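Local coordinates for protein toll-like receptor 13 (Mus musculus, PDB 4Z0C) that recognises bacterial 23S rRNA as an endosomal innate immune receptor and signals through MYD88 and TRAF6 to activate NF-kappa-B, at residues 119-122 / 123-127; 146-149 / 150-154; 241-245 / 246-250. All coordinates share one frame; numbering follows the deposited sequence.

Interaction 1: 119-122 / 123-127; sequences THIH and KDAFT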
loop_
_atom_site.group_PDB
_atom_site.type_symbol
_atom_site.label_atom_id
_atom_site.label_comp_id
_atom_site.label_asym_id
_atom_site.label_seq_id
_atom_site.Cartn_x
_atom_site.Cartn_y
_atom_site.Cartn_z
ATOM N N THR A 119 21.104 5.964 42.025
ATOM C CA THR A 119 22.406 6.540 42.386
ATOM C C THR A 119 23.155 5.641 43.360
ATOM O O THR A 119 24.381 5.559 43.310
ATOM C CB THR A 119 22.280 7.934 43.030
ATOM O OG1 THR A 119 21.399 7.865 44.151
ATOM C CG2 THR A 119 21.745 8.953 42.036
ATOM N N HIS A 120 22.419 4.956 44.237
ATOM C CA HIS A 120 23.036 4.117 45.273
ATOM C C HIS A 120 22.303 2.809 45.519
ATOM O O HIS A 120 21.084 2.712 45.359
ATOM C CB HIS A 120 23.138 4.872 46.600
ATOM C CG HIS A 120 24.057 6.051 46.561
ATOM N ND1 HIS A 120 23.626 7.325 46.261
ATOM C CD2 HIS A 120 25.388 6.152 46.797
ATOM C CE1 HIS A 120 24.650 8.157 46.306
ATOM N NE2 HIS A 120 25.733 7.470 46.630
ATOM N N ILE A 121 23.056 1.809 45.955
ATOM C CA ILE A 121 22.476 0.529 46.329
ATOM C C ILE A 121 22.977 0.207 47.723
ATOM O O ILE A 121 24.184 0.244 47.976
ATOM C CB ILE A 121 22.923 -0.596 45.389
ATOM C CG1 ILE A 121 22.552 -0.277 43.934
ATOM C CG2 ILE A 121 22.313 -1.915 45.832
ATOM C CD1 ILE A 121 22.815 -1.422 42.975
ATOM N N HIS A 122 22.057 -0.094 48.632
ATOM C CA HIS A 122 22.446 -0.388 49.998
ATOM C C HIS A 122 23.365 -1.602 50.026
ATOM O O HIS A 122 23.167 -2.561 49.268
ATOM C CB HIS A 122 21.241 -0.621 50.909
ATOM C CG HIS A 122 21.618 -0.756 52.353
ATOM N ND1 HIS A 122 21.945 -1.963 52.927
ATOM C CD2 HIS A 122 21.758 0.177 53.326
ATOM C CE1 HIS A 122 22.254 -1.773 54.199
ATOM N NE2 HIS A 122 22.151 -0.483 54.463
ATOM N N LYS A 123 24.378 -1.525 50.886
ATOM C CA LYS A 123 25.387 -2.566 51.041
ATOM C C LYS A 123 24.809 -3.978 51.108
ATOM O O LYS A 123 25.398 -4.924 50.581
ATOM C CB LYS A 123 26.179 -2.303 52.321
ATOM C CG LYS A 123 27.511 -3.020 52.389
ATOM C CD LYS A 123 28.281 -2.640 53.657
ATOM C CE LYS A 123 27.365 -2.593 54.870
ATOM N NZ LYS A 123 27.441 -3.850 55.672
ATOM N N ASP A 124 23.658 -4.118 51.754
ATOM C CA ASP A 124 23.071 -5.439 51.987
ATOM C C ASP A 124 21.845 -5.722 51.139
ATOM O O ASP A 124 21.103 -6.668 51.424
ATOM C CB ASP A 124 22.698 -5.613 53.455
ATOM C CG ASP A 124 23.890 -5.493 54.371
ATOM O OD1 ASP A 124 24.892 -6.206 54.133
ATOM O OD2 ASP A 124 23.826 -4.679 55.318
ATOM N N ALA A 125 21.616 -4.903 50.114
ATOM C CA ALA A 125 20.423 -5.072 49.294
ATOM C C ALA A 125 20.361 -6.466 48.666
ATOM O O ALA A 125 19.317 -7.090 48.674
ATOM C CB ALA A 125 20.337 -3.997 48.249
ATOM N N PHE A 126 21.495 -6.974 48.190
ATOM C CA PHE A 126 21.520 -8.208 47.392
ATOM C C PHE A 126 21.858 -9.506 48.146
ATOM O O PHE A 126 21.980 -10.567 47.525
ATOM C CB PHE A 126 22.468 -8.030 46.187
ATOM C CG PHE A 126 22.072 -6.918 45.272
ATOM C CD1 PHE A 126 20.727 -6.651 45.024
ATOM C CD2 PHE A 126 23.031 -6.121 44.669
ATOM C CE1 PHE A 126 20.352 -5.622 44.173
ATOM C CE2 PHE A 126 22.660 -5.084 43.818
ATOM C CZ PHE A 126 21.321 -4.839 43.573
ATOM N N THR A 127 22.020 -9.418 49.466
ATOM C CA THR A 127 22.311 -10.597 50.304
ATOM C C THR A 127 21.441 -11.859 50.097
ATOM O O THR A 127 21.988 -12.966 50.011
ATOM C CB THR A 127 22.345 -10.229 51.811
ATOM O OG1 THR A 127 23.318 -9.195 52.028
ATOM C CG2 THR A 127 22.727 -11.441 52.636
#
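His122 and Asp124 meet at the first of two successive type I beta turns, His122 to Ala125 and Asp124 to Thr127, on the convex side of a leucine-rich repeat, LRR 4, in the ectodomain solenoid. The turns carry the chain off the short strand 120-121, which pairs in parallel with strand 97-98 of the preceding repeat. His122 can be followed outward. Its CB lies against the start of the turn, close to Lys123 N. CG stands anti to the backbone N (chi1 -173°), beside the carbonyl carbon, and this swings the ring forward over the turn instead of back along the strand. His122 ND1 then accepts a hydrogen bond from Asp124 N at 3.0 Å; the bond is nearly straight, 167° at the hydrogen, although the donor is tilted out of the ring plane. Lys123 CB lies over one face of the ring, while Asp124 CB lies in plane at its edge. Further out, His122 CE1 is 3.5 Å from Asp124 OD2, with ring and carboxylate planes 53° apart. His122 also closes the turn through its backbone: Ala125 N reaches His122 O at 2.9 Å, from above the carbonyl plane. His122 therefore grips the turn by two bonds, one from its ring and one from its carbonyl. Lys123 NZ adds a long salt bridge to Asp124 OD2 on the solvent side. Toward the interior the partners are apolar. Ile121 crosses Phe126 at about a right angle and faces helix 145-152 of the next repeat, with Ile148 and Ala151 against it. The two branches share the work: Ile121 CG2 rests on Ala125 CB at 3.8 Å, and Ile121 CD1 reaches Phe126 CE2, also at 3.8 Å.

Interaction 2: 146-149 / 150-154; sequences SGIL and EAVQH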
loop_
_atom_site.group_PDB
_atom_site.type_symbol
_atom_site.label_atom_id
_atom_site.label_comp_id
_atom_site.label_asym_id
_atom_site.label_seq_id
_atom_site.Cartn_x
_atom_site.Cartn_y
_atom_site.Cartn_z
ATOM N N SER A 146 32.435 2.594 43.830
ATOM C CA SER A 146 32.758 1.904 45.100
ATOM C C SER A 146 31.520 1.329 45.743
ATOM O O SER A 146 31.522 0.181 46.178
ATOM C CB SER A 146 33.462 2.828 46.107
ATOM O OG SER A 146 34.749 3.219 45.648
ATOM N N GLY A 147 30.460 2.130 45.791
ATOM C CA GLY A 147 29.192 1.700 46.359
ATOM C C GLY A 147 28.565 0.507 45.655
ATOM O O GLY A 147 27.962 -0.341 46.294
ATOM N N ILE A 148 28.677 0.459 44.331
ATOM C CA ILE A 148 28.167 -0.683 43.577
ATOM C C ILE A 148 28.975 -1.930 43.920
ATOM O O ILE A 148 28.414 -2.997 44.132
ATOM C CB ILE A 148 28.208 -0.449 42.041
ATOM C CG1 ILE A 148 27.410 0.797 41.666
ATOM C CG2 ILE A 148 27.653 -1.671 41.313
ATOM C CD1 ILE A 148 25.951 0.679 42.021
ATOM N N LEU A 149 30.298 -1.791 43.973
ATOM C CA LEU A 149 31.169 -2.903 44.359
ATOM C C LEU A 149 30.855 -3.446 45.751
ATOM O O LEU A 149 30.874 -4.657 45.965
ATOM C CB LEU A 149 32.642 -2.511 44.254
ATOM C CG LEU A 149 33.243 -2.575 42.853
ATOM C CD1 LEU A 149 34.632 -1.978 42.855
ATOM C CD2 LEU A 149 33.286 -4.011 42.370
ATOM N N GLU A 150 30.561 -2.557 46.693
ATOM C CA GLU A 150 30.129 -2.981 48.024
ATOM C C GLU A 150 28.885 -3.836 47.940
ATOM O O GLU A 150 28.736 -4.813 48.676
ATOM C CB GLU A 150 29.846 -1.769 48.914
ATOM C CG GLU A 150 31.089 -1.098 49.493
ATOM C CD GLU A 150 31.764 -1.945 50.563
ATOM O OE1 GLU A 150 32.909 -2.392 50.342
ATOM O OE2 GLU A 150 31.145 -2.154 51.632
ATOM N N ALA A 151 27.990 -3.465 47.033
ATOM C CA ALA A 151 26.683 -4.110 46.958
ATOM C C ALA A 151 26.735 -5.437 46.220
ATOM O O ALA A 151 25.905 -6.305 46.450
ATOM C CB ALA A 151 25.660 -3.180 46.331
ATOM N N VAL A 152 27.731 -5.611 45.361
ATOM C CA VAL A 152 27.795 -6.824 44.553
ATOM C C VAL A 152 28.962 -7.780 44.832
ATOM O O VAL A 152 28.922 -8.931 44.388
ATOM C CB VAL A 152 27.724 -6.497 43.022
ATOM C CG1 VAL A 152 26.460 -5.697 42.705
ATOM C CG2 VAL A 152 28.965 -5.768 42.553
ATOM N N GLN A 153 29.991 -7.323 45.553
ATOM C CA GLN A 153 31.230 -8.111 45.685
ATOM C C GLN A 153 31.075 -9.473 46.387
ATOM O O GLN A 153 31.862 -10.393 46.151
ATOM C CB GLN A 153 32.338 -7.280 46.360
ATOM C CG GLN A 153 32.071 -6.943 47.843
ATOM C CD GLN A 153 33.113 -5.987 48.444
ATOM O OE1 GLN A 153 34.251 -5.903 47.974
ATOM N NE2 GLN A 153 32.709 -5.245 49.472
ATOM N N HIS A 154 30.041 -9.614 47.209
ATOM C CA HIS A 154 29.821 -10.863 47.937
ATOM C C HIS A 154 28.765 -11.773 47.314
ATOM O O HIS A 154 28.439 -12.823 47.873
ATOM C CB HIS A 154 29.535 -10.585 49.418
ATOM C CG HIS A 154 30.671 -9.903 50.115
ATOM N ND1 HIS A 154 30.572 -8.628 50.633
ATOM C CD2 HIS A 154 31.944 -10.305 50.341
ATOM C CE1 HIS A 154 31.731 -8.278 51.158
ATOM N NE2 HIS A 154 32.580 -9.279 50.996
#
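Glu150 N donates to Ser146 O at 2.9 Å, in the carbonyl plane, an i to i+4 bond of helix 145-152 in LRR 5, a short helix on the outer side of the leucine-rich-repeat solenoid. Ala151 N follows with a bond to Gly147 O at 3.2 Å. The next turn is less regular: Ile148 O receives weak bonds from both Ala151 N and Val152 N, a mixture of 3-10 and alpha spacing. Gln153 N then reaches Leu149 O at 2.8 Å. Side chains close round these carbonyls. Val152 CG2, between its own backbone N and carbonyl carbon, comes within 3.2 Å of Ile148 O. Gln153 CB already lies near Leu149 O, and chi1 (68°) turns Gln153 CG against that oxygen as well, at 3.2 Å, before the extended chain leads its amide toward Glu150. There Gln153 NE2 makes a weak bond to Glu150 OE1 at 3.0 Å. The stronger partner of both ends is Arg176, whose NH1 forms a salt bridge with Glu150 OE1 and a hydrogen bond with Gln153 OE1, so one guanidinium group positions the pair. Ser146 OG bonds Asp172 OD2 of the following repeat. Along the chain the helix stands between the inner-face strands 134-136 and 160-162, with one face looking to strand 120-121 of the preceding repeat and Leu149 turned to Leu178 beyond strand 176-177.

Interaction 3: 241-245 / 246-250; sequences ENLSA and KHLQN
Ser244 OG stands 3.6 Å above one face of the His247 ring, offset toward the rim, in a short 3-10 turn on the convex side of LRR 9. A chi1 of 151° sets OG roughly opposite the backbone N, which carries it forward beside the carbonyl carbon and into a weak bond with Lys246 N. Ser244 O meanwhile accepts a bond from His247 N at 3.0 Å. The imidazole also meets the ring of Tyr221 from the preceding repeat, their planes at about 60°. On the buried side Leu243 and Leu248 cross at about a right angle, CG of the first against CD1 of the second at 4.1 Å. Gln249, bent at chi2 (-70°), curls back over the turn and brings NE2 to Ala245 O at 2.8 Å. This bond is almost straight, with the oxygen in the amide plane. Leu248 N reaches Ala245 O at 3.1 Å, from the opposite face of the carbonyl plane. Gln249 NE2 also donates to Asn277 O in the next loop. Ala245 O is thus gripped by one backbone and one side-chain donor, and the glutamine amide joins this turn to its neighbour through two carbonyl acceptors.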
loop_
_atom_site.group_PDB
_atom_site.type_symbol
_atom_site.label_atom_id
_atom_site.label_comp_id
_atom_site.label_asym_id
_atom_site.label_seq_id
_atom_site.Cartn_x
_atom_site.Cartn_y
_atom_site.Cartn_z
ATOM N N GLU A 241 49.768 3.142 23.463
ATOM C CA GLU A 241 51.101 2.771 23.949
ATOM C C GLU A 241 51.056 2.228 25.383
ATOM O O GLU A 241 51.856 1.367 25.757
ATOM C CB GLU A 241 52.054 3.963 23.888
ATOM C CG GLU A 241 52.447 4.379 22.482
ATOM C CD GLU A 241 51.466 5.359 21.869
ATOM O OE1 GLU A 241 50.582 5.843 22.606
ATOM O OE2 GLU A 241 51.582 5.653 20.656
ATOM N N ASN A 242 50.109 2.728 26.175
ATOM C CA ASN A 242 49.979 2.336 27.574
ATOM C C ASN A 242 49.186 1.058 27.758
ATOM O O ASN A 242 48.894 0.639 28.875
ATOM C CB ASN A 242 49.368 3.471 28.383
ATOM C CG ASN A 242 50.271 4.679 28.440
ATOM O OD1 ASN A 242 51.362 4.669 27.875
ATOM N ND2 ASN A 242 49.819 5.732 29.106
ATOM N N LEU A 243 48.834 0.441 26.641
ATOM C CA LEU A 243 48.262 -0.889 26.659
ATOM C C LEU A 243 49.476 -1.794 26.600
ATOM O O LEU A 243 50.491 -1.448 26.006
ATOM C CB LEU A 243 47.374 -1.095 25.433
ATOM C CG LEU A 243 45.953 -1.665 25.513
ATOM C CD1 LEU A 243 45.259 -1.422 26.846
ATOM C CD2 LEU A 243 45.134 -1.065 24.379
ATOM N N SER A 244 49.397 -2.940 27.239
ATOM C CA SER A 244 50.530 -3.844 27.262
ATOM C C SER A 244 50.159 -5.250 26.804
ATOM O O SER A 244 49.310 -5.895 27.402
ATOM C CB SER A 244 51.138 -3.872 28.670
ATOM O OG SER A 244 51.747 -5.124 28.931
ATOM N N ALA A 245 50.824 -5.734 25.764
ATOM C CA ALA A 245 50.561 -7.077 25.257
ATOM C C ALA A 245 50.804 -8.175 26.295
ATOM O O ALA A 245 50.202 -9.244 26.229
ATOM C CB ALA A 245 51.401 -7.334 24.010
ATOM N N LYS A 246 51.689 -7.923 27.252
ATOM C CA LYS A 246 51.957 -8.909 28.294
ATOM C C LYS A 246 50.735 -9.175 29.146
ATOM O O LYS A 246 50.539 -10.286 29.642
ATOM C CB LYS A 246 53.139 -8.489 29.176
ATOM C CG LYS A 246 54.426 -9.226 28.836
ATOM C CD LYS A 246 54.763 -10.317 29.873
ATOM C CE LYS A 246 53.577 -11.258 30.210
ATOM N NZ LYS A 246 53.209 -12.203 29.108
ATOM N N HIS A 247 49.914 -8.150 29.327
ATOM C CA HIS A 247 48.709 -8.300 30.125
ATOM C C HIS A 247 47.505 -8.794 29.321
ATOM O O HIS A 247 46.410 -8.907 29.867
ATOM C CB HIS A 247 48.391 -6.982 30.830
ATOM C CG HIS A 247 49.453 -6.552 31.793
ATOM N ND1 HIS A 247 49.764 -5.230 32.023
ATOM C CD2 HIS A 247 50.275 -7.278 32.593
ATOM C CE1 HIS A 247 50.736 -5.159 32.919
ATOM N NE2 HIS A 247 51.057 -6.387 33.285
ATOM N N LEU A 248 47.710 -9.093 28.038
ATOM C CA LEU A 248 46.602 -9.464 27.145
ATOM C C LEU A 248 46.872 -10.728 26.336
ATOM O O LEU A 248 46.455 -10.825 25.187
ATOM C CB LEU A 248 46.298 -8.312 26.178
ATOM C CG LEU A 248 45.921 -6.998 26.871
ATOM C CD1 LEU A 248 46.020 -5.792 25.924
ATOM C CD2 LEU A 248 44.531 -7.101 27.499
ATOM N N GLN A 249 47.573 -11.692 26.917
ATOM C CA GLN A 249 47.995 -12.849 26.135
ATOM C C GLN A 249 46.861 -13.830 25.873
ATOM O O GLN A 249 46.987 -14.717 25.031
ATOM C CB GLN A 249 49.184 -13.560 26.782
ATOM C CG GLN A 249 50.491 -12.787 26.719
ATOM C CD GLN A 249 51.060 -12.690 25.323
ATOM O OE1 GLN A 249 51.487 -13.692 24.746
ATOM N NE2 GLN A 249 51.128 -11.471 24.793
ATOM N N ASN A 250 45.756 -13.684 26.589
ATOM C CA ASN A 250 44.589 -14.511 26.300
ATOM C C ASN A 250 43.555 -13.875 25.358
ATOM O O ASN A 250 42.549 -14.490 25.046
ATOM C CB ASN A 250 43.911 -14.967 27.596
ATOM C CG ASN A 250 44.554 -16.211 28.176
ATOM O OD1 ASN A 250 44.843 -17.168 27.452
ATOM N ND2 ASN A 250 44.795 -16.202 29.487
#

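Overall arrangement
From the N terminus, the three contacts come in series; none nests within or crosses another. Interaction 1 closes the turn where the chain leaves strand 120-121 and heads for the concave strand 134-136. Interaction 2 follows in the next repeat, within the helix between strands 134-136 and 160-162. The two touch, their centres 8 Å apart: Lys123 CD lies 3.5 Å from Glu150 OE2, and Phe126 CD2 3.4 Å from Ala151 O, so adjacent repeats are joined on the outer side. Interaction 3 shapes the loop between strands 230-232 and 253-255, further round the horseshoe, its centre about 27 Å from that of interaction 2.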